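Local coordinates for StiE protein (Stigmatella aurantiaca, PDB 6ECX) that carries, in this domain, the S-adenosylmethionine-dependent O-methyltransferase activity of a modular polyketide synthase, with the cofactor bound in a Rossmann-like fold, at residues A[49-52]-A[53-56]; A[234-237]-A[238-242]; A[245-248]-A[249-253]; A[298-301]-A[302-305]. All coordinates share one frame; numbering follows the deposited sequence.

Contact 1 (A[49-52]-A[53-56])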
loop_
_atom_site.group_PDB
_atom_site.type_symbol
_atom_site.label_atom_id
_atom_site.label_comp_id
_atom_site.label_asym_id
_atom_site.label_seq_id
_atom_site.Cartn_x
_atom_site.Cartn_y
_atom_site.Cartn_z
ATOM N N GLY A 49 -13.747 8.960 -20.372
ATOM C CA GLY A 49 -14.387 10.013 -19.624
ATOM C C GLY A 49 -14.191 9.971 -18.124
ATOM O O GLY A 49 -14.520 10.955 -17.453
ATOM N N PHE A 50 -13.692 8.876 -17.554
ATOM C CA PHE A 50 -13.389 8.906 -16.129
ATOM C C PHE A 50 -12.152 9.754 -15.887
ATOM O O PHE A 50 -11.158 9.663 -16.613
ATOM C CB PHE A 50 -13.168 7.514 -15.553
ATOM C CG PHE A 50 -12.616 7.532 -14.146
ATOM C CD1 PHE A 50 -13.456 7.686 -13.059
ATOM C CD2 PHE A 50 -11.251 7.431 -13.917
ATOM C CE1 PHE A 50 -12.946 7.716 -11.768
ATOM C CE2 PHE A 50 -10.739 7.464 -12.633
ATOM C CZ PHE A 50 -11.588 7.607 -11.558
ATOM N N SER A 51 -12.219 10.580 -14.853
ATOM C CA SER A 51 -11.140 11.493 -14.500
ATOM C C SER A 51 -10.830 11.277 -13.025
ATOM O O SER A 51 -11.586 11.718 -12.153
ATOM C CB SER A 51 -11.526 12.938 -14.778
ATOM O OG SER A 51 -10.597 13.805 -14.168
ATOM N N TRP A 52 -9.733 10.572 -12.756
ATOM C CA TRP A 52 -9.278 10.416 -11.381
ATOM C C TRP A 52 -9.037 11.775 -10.730
ATOM O O TRP A 52 -9.354 11.978 -9.551
ATOM C CB TRP A 52 -8.013 9.561 -11.359
ATOM C CG TRP A 52 -7.468 9.348 -10.002
ATOM C CD1 TRP A 52 -7.873 8.414 -9.093
ATOM C CD2 TRP A 52 -6.408 10.084 -9.382
ATOM N NE1 TRP A 52 -7.131 8.525 -7.941
ATOM C CE2 TRP A 52 -6.225 9.543 -8.092
ATOM C CE3 TRP A 52 -5.603 11.154 -9.787
ATOM C CZ2 TRP A 52 -5.263 10.032 -7.203
ATOM C CZ3 TRP A 52 -4.648 11.642 -8.904
ATOM C CH2 TRP A 52 -4.486 11.078 -7.627
ATOM N N ILE A 53 -8.511 12.731 -11.495
ATOM C CA ILE A 53 -8.173 14.026 -10.917
ATOM C C ILE A 53 -9.439 14.775 -10.503
ATOM O O ILE A 53 -9.493 15.365 -9.420
ATOM C CB ILE A 53 -7.289 14.835 -11.894
ATOM C CG1 ILE A 53 -6.564 15.966 -11.164
ATOM C CG2 ILE A 53 -8.068 15.371 -13.092
ATOM C CD1 ILE A 53 -5.454 15.450 -10.277
ATOM N N ARG A 54 -10.492 14.724 -11.325
ATOM C CA ARG A 54 -11.725 15.421 -10.965
ATOM C C ARG A 54 -12.434 14.715 -9.815
ATOM O O ARG A 54 -12.986 15.369 -8.922
ATOM C CB ARG A 54 -12.653 15.543 -12.182
ATOM C CG ARG A 54 -12.120 16.430 -13.293
ATOM C CD ARG A 54 -13.088 16.564 -14.469
ATOM N NE ARG A 54 -12.809 17.789 -15.220
ATOM C CZ ARG A 54 -13.322 18.098 -16.409
ATOM N NH1 ARG A 54 -14.151 17.270 -17.028
ATOM N NH2 ARG A 54 -12.989 19.240 -16.991
ATOM N N THR A 55 -12.417 13.382 -9.814
ATOM C CA THR A 55 -13.095 12.635 -8.760
ATOM C C THR A 55 -12.477 12.916 -7.394
ATOM O O THR A 55 -13.196 13.087 -6.402
ATOM C CB THR A 55 -13.053 11.136 -9.067
ATOM O OG1 THR A 55 -13.838 10.869 -10.236
ATOM C CG2 THR A 55 -13.603 10.339 -7.900
ATOM N N VAL A 56 -11.146 12.987 -7.328
ATOM C CA VAL A 56 -10.466 13.145 -6.049
ATOM C C VAL A 56 -10.654 14.540 -5.457
ATOM O O VAL A 56 -10.555 14.707 -4.236
ATOM C CB VAL A 56 -8.976 12.778 -6.230
ATOM C CG1 VAL A 56 -8.166 13.073 -4.980
ATOM C CG2 VAL A 56 -8.857 11.313 -6.572
#

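Contact 2 (A[234-237]-A[238-242])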
loop_
_atom_site.group_PDB
_atom_site.type_symbol
_atom_site.label_atom_id
_atom_site.label_comp_id
_atom_site.label_asym_id
_atom_site.label_seq_id
_atom_site.Cartn_x
_atom_site.Cartn_y
_atom_site.Cartn_z
ATOM N N VAL A 234 0.138 -4.895 -10.869
ATOM C CA VAL A 234 -1.046 -4.169 -11.308
ATOM C C VAL A 234 -0.674 -2.821 -11.933
ATOM O O VAL A 234 -1.509 -1.914 -11.991
ATOM C CB VAL A 234 -2.056 -3.997 -10.160
ATOM C CG1 VAL A 234 -2.561 -5.358 -9.664
ATOM C CG2 VAL A 234 -1.426 -3.230 -9.000
ATOM N N SER A 235 0.572 -2.683 -12.403
ATOM C CA SER A 235 1.023 -1.438 -13.032
ATOM C C SER A 235 0.068 -0.979 -14.127
ATOM O O SER A 235 -0.266 0.216 -14.221
ATOM C CB SER A 235 2.425 -1.618 -13.625
ATOM O OG SER A 235 3.369 -1.972 -12.628
ATOM N N ASN A 236 -0.373 -1.916 -14.973
ATOM C CA ASN A 236 -1.202 -1.554 -16.122
ATOM C C ASN A 236 -2.560 -1.025 -15.677
ATOM O O ASN A 236 -3.107 -0.098 -16.292
ATOM C CB ASN A 236 -1.379 -2.763 -17.042
ATOM C CG ASN A 236 -2.430 -2.526 -18.119
ATOM O OD1 ASN A 236 -2.167 -1.862 -19.112
ATOM N ND2 ASN A 236 -3.630 -3.066 -17.914
ATOM N N GLU A 237 -3.111 -1.600 -14.605
ATOM C CA GLU A 237 -4.449 -1.244 -14.163
ATOM C C GLU A 237 -4.444 0.004 -13.298
ATOM O O GLU A 237 -5.426 0.756 -13.290
ATOM C CB GLU A 237 -5.073 -2.412 -13.397
ATOM C CG GLU A 237 -5.374 -3.623 -14.294
ATOM C CD GLU A 237 -4.124 -4.372 -14.734
ATOM O OE1 GLU A 237 -3.130 -4.369 -13.976
ATOM O OE2 GLU A 237 -4.136 -4.963 -15.837
ATOM N N VAL A 238 -3.370 0.213 -12.539
ATOM C CA VAL A 238 -3.206 1.473 -11.827
ATOM C C VAL A 238 -3.035 2.614 -12.824
ATOM O O VAL A 238 -3.656 3.680 -12.693
ATOM C CB VAL A 238 -2.019 1.352 -10.851
ATOM C CG1 VAL A 238 -1.482 2.711 -10.484
ATOM C CG2 VAL A 238 -2.465 0.606 -9.600
ATOM N N ALA A 239 -2.231 2.388 -13.865
ATOM C CA ALA A 239 -2.068 3.399 -14.912
ATOM C C ALA A 239 -3.385 3.646 -15.645
ATOM O O ALA A 239 -3.676 4.778 -16.048
ATOM C CB ALA A 239 -0.971 2.972 -15.893
ATOM N N ASN A 240 -4.195 2.596 -15.830
ATOM C CA ASN A 240 -5.528 2.790 -16.400
ATOM C C ASN A 240 -6.370 3.719 -15.533
ATOM O O ASN A 240 -7.209 4.468 -16.048
ATOM C CB ASN A 240 -6.253 1.452 -16.554
ATOM C CG ASN A 240 -5.723 0.616 -17.696
ATOM O OD1 ASN A 240 -5.002 1.101 -18.576
ATOM N ND2 ASN A 240 -6.098 -0.659 -17.697
ATOM N N CYS A 241 -6.187 3.659 -14.210
ATOM C CA CYS A 241 -6.958 4.529 -13.329
ATOM C C CYS A 241 -6.569 5.990 -13.528
ATOM O O CYS A 241 -7.429 6.880 -13.502
ATOM C CB CYS A 241 -6.765 4.105 -11.866
ATOM S SG CYS A 241 -7.669 5.122 -10.667
ATOM N N LEU A 242 -5.280 6.251 -13.749
ATOM C CA LEU A 242 -4.761 7.603 -13.907
ATOM C C LEU A 242 -4.876 8.122 -15.334
ATOM O O LEU A 242 -4.561 9.291 -15.572
ATOM C CB LEU A 242 -3.295 7.653 -13.463
ATOM C CG LEU A 242 -3.071 7.198 -12.024
ATOM C CD1 LEU A 242 -1.599 7.250 -11.661
ATOM C CD2 LEU A 242 -3.889 8.080 -11.098
HETATM O O HOH W 1 -6.270 -2.590 -19.913
#

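Contact 3 (A[245-248]-A[249-253])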
loop_
_atom_site.group_PDB
_atom_site.type_symbol
_atom_site.label_atom_id
_atom_site.label_comp_id
_atom_site.label_asym_id
_atom_site.label_seq_id
_atom_site.Cartn_x
_atom_site.Cartn_y
_atom_site.Cartn_z
ATOM N N PRO A 245 -6.662 11.711 -21.063
ATOM C CA PRO A 245 -6.153 12.373 -22.277
ATOM C C PRO A 245 -6.259 13.892 -22.247
ATOM O O PRO A 245 -5.619 14.545 -23.079
ATOM C CB PRO A 245 -7.029 11.791 -23.399
ATOM C CG PRO A 245 -7.697 10.603 -22.820
ATOM C CD PRO A 245 -7.819 10.848 -21.348
ATOM N N ASP A 246 -7.041 14.472 -21.332
ATOM C CA ASP A 246 -7.197 15.919 -21.217
ATOM C C ASP A 246 -6.684 16.420 -19.870
ATOM O O ASP A 246 -7.142 17.453 -19.370
ATOM C CB ASP A 246 -8.657 16.326 -21.422
ATOM C CG ASP A 246 -8.804 17.756 -21.924
ATOM O OD1 ASP A 246 -8.348 18.044 -23.052
ATOM O OD2 ASP A 246 -9.389 18.585 -21.197
ATOM N N TYR A 247 -5.720 15.694 -19.286
ATOM C CA TYR A 247 -5.250 15.990 -17.934
ATOM C C TYR A 247 -4.723 17.411 -17.806
ATOM O O TYR A 247 -4.853 18.021 -16.740
ATOM C CB TYR A 247 -4.156 15.001 -17.520
ATOM C CG TYR A 247 -3.524 15.316 -16.177
ATOM C CD1 TYR A 247 -4.047 14.787 -14.999
ATOM C CD2 TYR A 247 -2.408 16.148 -16.085
ATOM C CE1 TYR A 247 -3.476 15.079 -13.767
ATOM C CE2 TYR A 247 -1.833 16.446 -14.862
ATOM C CZ TYR A 247 -2.367 15.908 -13.708
ATOM O OH TYR A 247 -1.795 16.201 -12.489
ATOM N N ALA A 248 -4.097 17.937 -18.856
ATOM C CA ALA A 248 -3.526 19.276 -18.789
ATOM C C ALA A 248 -4.610 20.322 -18.547
ATOM O O ALA A 248 -4.573 21.055 -17.551
ATOM C CB ALA A 248 -2.752 19.578 -20.075
ATOM N N ALA A 249 -5.592 20.403 -19.447
ATOM C CA ALA A 249 -6.671 21.370 -19.268
ATOM C C ALA A 249 -7.586 21.010 -18.103
ATOM O O ALA A 249 -8.268 21.894 -17.579
ATOM C CB ALA A 249 -7.487 21.501 -20.553
ATOM N N GLN A 250 -7.623 19.743 -17.679
ATOM C CA GLN A 250 -8.397 19.422 -16.486
ATOM C C GLN A 250 -7.704 19.929 -15.226
ATOM O O GLN A 250 -8.356 20.496 -14.340
ATOM C CB GLN A 250 -8.651 17.913 -16.389
ATOM C CG GLN A 250 -9.674 17.408 -17.390
ATOM C CD GLN A 250 -10.328 16.111 -16.979
ATOM O OE1 GLN A 250 -9.959 15.499 -15.975
ATOM N NE2 GLN A 250 -11.320 15.683 -17.756
ATOM N N PHE A 251 -6.383 19.753 -15.140
ATOM C CA PHE A 251 -5.659 20.144 -13.938
ATOM C C PHE A 251 -5.627 21.656 -13.757
ATOM O O PHE A 251 -5.665 22.140 -12.620
ATOM C CB PHE A 251 -4.237 19.583 -13.978
ATOM C CG PHE A 251 -3.404 19.959 -12.787
ATOM C CD1 PHE A 251 -2.486 20.997 -12.864
ATOM C CD2 PHE A 251 -3.545 19.283 -11.588
ATOM C CE1 PHE A 251 -1.722 21.349 -11.768
ATOM C CE2 PHE A 251 -2.784 19.627 -10.490
ATOM C CZ PHE A 251 -1.870 20.662 -10.581
ATOM N N GLU A 252 -5.548 22.416 -14.853
ATOM C CA GLU A 252 -5.583 23.870 -14.739
ATOM C C GLU A 252 -6.913 24.346 -14.172
ATOM O O GLU A 252 -6.954 25.279 -13.361
ATOM C CB GLU A 252 -5.340 24.518 -16.099
ATOM C CG GLU A 252 -4.058 24.107 -16.782
ATOM C CD GLU A 252 -3.817 24.908 -18.046
ATOM O OE1 GLU A 252 -4.189 26.100 -18.069
ATOM O OE2 GLU A 252 -3.274 24.343 -19.018
ATOM N N ALA A 253 -8.014 23.716 -14.592
ATOM C CA ALA A 253 -9.338 24.153 -14.162
ATOM C C ALA A 253 -9.509 23.989 -12.657
ATOM O O ALA A 253 -10.023 24.885 -11.979
ATOM C CB ALA A 253 -10.419 23.380 -14.919
HETATM O O HOH W 2 -11.965 17.032 -20.281
#

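Contact 4 (A[298-301]-A[302-305])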
loop_
_atom_site.group_PDB
_atom_site.type_symbol
_atom_site.label_atom_id
_atom_site.label_comp_id
_atom_site.label_asym_id
_atom_site.label_seq_id
_atom_site.Cartn_x
_atom_site.Cartn_y
_atom_site.Cartn_z
ATOM N N SER A 298 19.081 -17.859 5.667
ATOM C CA SER A 298 18.835 -16.560 5.047
ATOM C C SER A 298 19.374 -16.518 3.623
ATOM O O SER A 298 18.774 -15.886 2.745
ATOM C CB SER A 298 19.459 -15.446 5.885
ATOM O OG SER A 298 20.874 -15.522 5.814
ATOM N N ASP A 299 20.520 -17.166 3.377
ATOM C CA ASP A 299 21.022 -17.242 2.008
ATOM C C ASP A 299 20.065 -18.013 1.114
ATOM O O ASP A 299 19.987 -17.747 -0.087
ATOM C CB ASP A 299 22.405 -17.893 1.969
ATOM C CG ASP A 299 22.502 -19.106 2.870
ATOM O OD1 ASP A 299 22.654 -18.898 4.097
ATOM O OD2 ASP A 299 22.420 -20.258 2.358
ATOM N N GLU A 300 19.319 -18.964 1.677
ATOM C CA GLU A 300 18.379 -19.697 0.842
ATOM C C GLU A 300 17.066 -18.938 0.659
ATOM O O GLU A 300 16.431 -19.065 -0.393
ATOM C CB GLU A 300 18.128 -21.091 1.423
ATOM C CG GLU A 300 17.431 -22.008 0.459
ATOM C CD GLU A 300 18.143 -22.135 -0.875
ATOM O OE1 GLU A 300 19.385 -21.988 -0.940
ATOM O OE2 GLU A 300 17.448 -22.390 -1.877
ATOM N N LEU A 301 16.659 -18.137 1.646
ATOM C CA LEU A 301 15.561 -17.207 1.417
ATOM C C LEU A 301 15.872 -16.282 0.251
ATOM O O LEU A 301 15.015 -16.033 -0.604
ATOM C CB LEU A 301 15.270 -16.376 2.671
ATOM C CG LEU A 301 14.806 -17.114 3.922
ATOM C CD1 LEU A 301 14.563 -16.109 5.031
ATOM C CD2 LEU A 301 13.557 -17.924 3.629
ATOM N N PHE A 302 17.103 -15.757 0.205
ATOM C CA PHE A 302 17.474 -14.840 -0.871
ATOM C C PHE A 302 17.408 -15.533 -2.226
ATOM O O PHE A 302 16.906 -14.962 -3.205
ATOM C CB PHE A 302 18.879 -14.277 -0.621
ATOM C CG PHE A 302 19.263 -13.173 -1.571
ATOM C CD1 PHE A 302 19.743 -13.462 -2.837
ATOM C CD2 PHE A 302 19.143 -11.838 -1.194
ATOM C CE1 PHE A 302 20.080 -12.443 -3.723
ATOM C CE2 PHE A 302 19.497 -10.817 -2.081
ATOM C CZ PHE A 302 19.956 -11.123 -3.333
ATOM N N HIS A 303 17.928 -16.766 -2.294
ATOM C CA HIS A 303 17.933 -17.533 -3.541
ATOM C C HIS A 303 16.511 -17.759 -4.044
ATOM O O HIS A 303 16.204 -17.521 -5.219
ATOM C CB HIS A 303 18.651 -18.858 -3.292
ATOM C CG HIS A 303 18.712 -19.758 -4.483
ATOM N ND1 HIS A 303 18.220 -21.046 -4.461
ATOM C CD2 HIS A 303 19.234 -19.572 -5.717
ATOM C CE1 HIS A 303 18.434 -21.614 -5.636
ATOM N NE2 HIS A 303 19.043 -20.739 -6.417
ATOM N N LEU A 304 15.622 -18.180 -3.144
ATOM C CA LEU A 304 14.225 -18.434 -3.481
ATOM C C LEU A 304 13.474 -17.137 -3.785
ATOM O O LEU A 304 12.715 -17.070 -4.758
ATOM C CB LEU A 304 13.566 -19.201 -2.323
ATOM C CG LEU A 304 14.160 -20.605 -2.054
ATOM C CD1 LEU A 304 14.007 -21.154 -0.564
ATOM C CD2 LEU A 304 13.578 -21.561 -3.056
ATOM N N ASN A 305 13.686 -16.091 -2.980
ATOM C CA ASN A 305 13.044 -14.807 -3.272
ATOM C C ASN A 305 13.428 -14.292 -4.649
ATOM O O ASN A 305 12.599 -13.688 -5.337
ATOM C CB ASN A 305 13.409 -13.743 -2.235
ATOM C CG ASN A 305 12.865 -14.046 -0.876
ATOM O OD1 ASN A 305 11.937 -14.845 -0.728
ATOM N ND2 ASN A 305 13.424 -13.395 0.142
#

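Contact 1 (A[49-52]-A[53-56])
Two first torsions set the polar contacts at the start of helix 52-57. That of Ser51 (chi1 167°) holds OG opposite its backbone N and beside its own carbonyl carbon, which turns it to Arg54 N. That of Thr55 (chi1 -66°) keeps OG1 next to its own backbone N and turns it back to Ser51 O in the preceding turn.

Ser51 is the N-cap: its OG caps the first turn by accepting from Arg54 N at 3.0 Å. The carbonyl oxygen of the same serine is gripped twice, by Thr55 N at 3.0 Å and by Thr55 OG1 at 3.1 Å, the two donors arriving from opposite faces of the carbonyl plane. The hydroxyl sits well above that plane, 37° out of it. Phe50 CE1 approaches the same hydroxyl, with 3.6 Å to Thr55 OG1.

The indole of Trp52 carries a methyl on one face: Val56 CG2 stands 3.6 Å from the centroid of the five-membered ring, a CH-pi contact, while Val56 N bonds to Trp52 O.

The cap also leads outward, since Ser51 OG hydrogen-bonds Gln250 of helix 247-255, on which Ile53 packs as well. Trp52 meets Trp40 edge-to-face and rests on Cys241 and Leu242 of helix 235-242, while Leu69 of helix 64-80 lies against Trp52, Thr55 and Val56.

Contact 2 (A[234-237]-A[238-242])
Val234, the N-cap residue of helix 235-242, faces Val238 one turn on. Its carbonyl O takes Val238 N at 2.9 Å, and the CG2 methyls of Val234 and Val238 touch at 4.0 Å. This is the N-terminal turn of the helix that directly follows strand 226-233, and the bond to Val234 O carries the chain from one into the other.

Ser235 directs its side chain away from the following turn and contributes through its backbone, Ala239 N bonding to Ser235 O at 3.0 Å. Ser235 OG is taken up by Asp233 and the backbone N of Tyr285.

Asn236 holds the polar side chains together. With CG anti to the backbone N (chi1 170°), its amide crosses that of Asn240 at a slant, the two planes 80° apart. The nitrogens, Asn236 ND2 and Asn240 ND2, stand 3.5 Å from each other and, both being donors, do not bond; a water accepts from both instead, at 2.9 Å from Asn240 ND2 and weakly from Asn236 ND2. Asn236 ND2 also gives a nearly straight bond of 2.9 Å to Glu237 OE2, which it meets from above the carboxylate plane. This bond probably helps to hold the carboxylate, bent back at chi2, beside the first turn.

Glu237 O receives Cys241 N at 3.1 Å.

Asn240 is fixed from outside the helix by Arg279 of helix 263-280 and the carbonyl O of Phe43. Val234 and Val238 pack on Tyr285 of strand 283-292, and Val238 and Ala239 lie against helix 263-280.

Contact 3 (A[245-248]-A[249-253])
The aromatic contact of helix 247-255 joins Tyr247 and Phe251, an i to i+4 pair at the start of a surface helix. CG of both residues is anti to the backbone N (chi1 175° for Tyr247), and the side chains therefore run side by side in the same direction. The planes are within 15° of parallel, but the centroids lie 5.7 Å apart and the rings are slid until they barely overlap. What covers the tyrosine is the root of the phenylalanine side chain: Phe251 CB stands over one face, 4.3 Å from the ring centroid, in a CH-pi contact. At the far end Tyr247 OH comes within 3.7 Å of Phe251 CD2.

The polar side-chain contact is carried by water. Asp246, the N-cap residue, makes no capping bond with its carboxylate. Its OD2 accepts from a water at 3.1 Å, and the same water accepts from Gln250 NE2 at 2.9 Å, linking a carboxylate and an amide whose planes are 77° apart. Ala249 CB touches Asp246 OD2 at 3.5 Å on the side away from the water.

Backbone bonds complete the turn: Asp246 O takes Gln250 N, Tyr247 O takes Phe251 N at 2.8 Å, and Ala248 O takes Glu252 N at 3.2 Å.

The segment belongs to a surface helix laid over two others. Gln250 OE1, besides its bond to Ser51, accepts from Asn244 ND2, and Ile53 of helix 52-57 touches Tyr247. Toward helix 263-280, Phe251 packs on Phe268 and Tyr247 on Glu272, with a weak bond from Tyr247 OH to Phe268 O.

Contact 4 (A[298-301]-A[302-305])
Leu301 O receives the shortest polar bond here, a nearly straight one from Asn305 N at 2.7 Å. The asparagine amide folds back over the same carbonyl: with CG beside its own backbone N, Asn305 CG comes to 2.9 Å from Leu301 O. Its ND2 is poorly angled for a bond to that oxygen, and both ends of the amide find their partners outside the helix.

Glu300, one residue earlier, reaches forward to His303 in a His-carboxylate hydrogen bond spanning i to i+3, far from the cofactor site. The carboxylate chain leaves anti to the backbone N and then bends at chi2 (55°), which carries it alongside the imidazole with both side chains pointing the same way. His303 ND1 donates to Glu300 OE2 at 3.0 Å, the oxygen lying at the ring edge near the ring plane. On the carboxylate the donor comes from the syn side but 33° out of plane, the two flat groups being turned 61° apart. This edge-on bond probably restrains the rotation of the imidazole. The first torsion of Glu300 also sets its CG against Leu304, with Glu300 CG 3.7 Å from Leu304 CD1.

The backbone ladder is regular, Phe302 N bonding to Ser298 O, His303 N to Asp299 O and Leu304 N to Glu300 O.

Asn305 ties this helix to the sheet and to helix 214-222: its OD1 accepts from Leu228 N of strand 226-233, and its ND2 donates to Asn218 OD1. Phe302 packs on Glu215 and Ser222 of the same helix, and Leu301 on Arg227 of strand 226-233.

In the fold
Contacts 1, 2 and 3 form one cluster, with contact 1 in the middle: its centre is 14 Å from that of contact 2 and 10 Å from that of contact 3. Trp52 lies on the end of 238-242, with 3.6 Å between Trp52 CD2 and Leu242 CD2, whereas Ser51 OG and Gln250 OE1, 2.6 Å apart, join contact 1 to contact 3. Contacts 2 and 3 adjoin only through the sequence. The Trp52 side chain is about 10 Å from bound S-adenosylmethionine and that of Val238 about 12 Å, putting both outside direct contact with the cofactor. Contact 4 is remote, its centre 42 Å from that of contact 1, across the chain's centre.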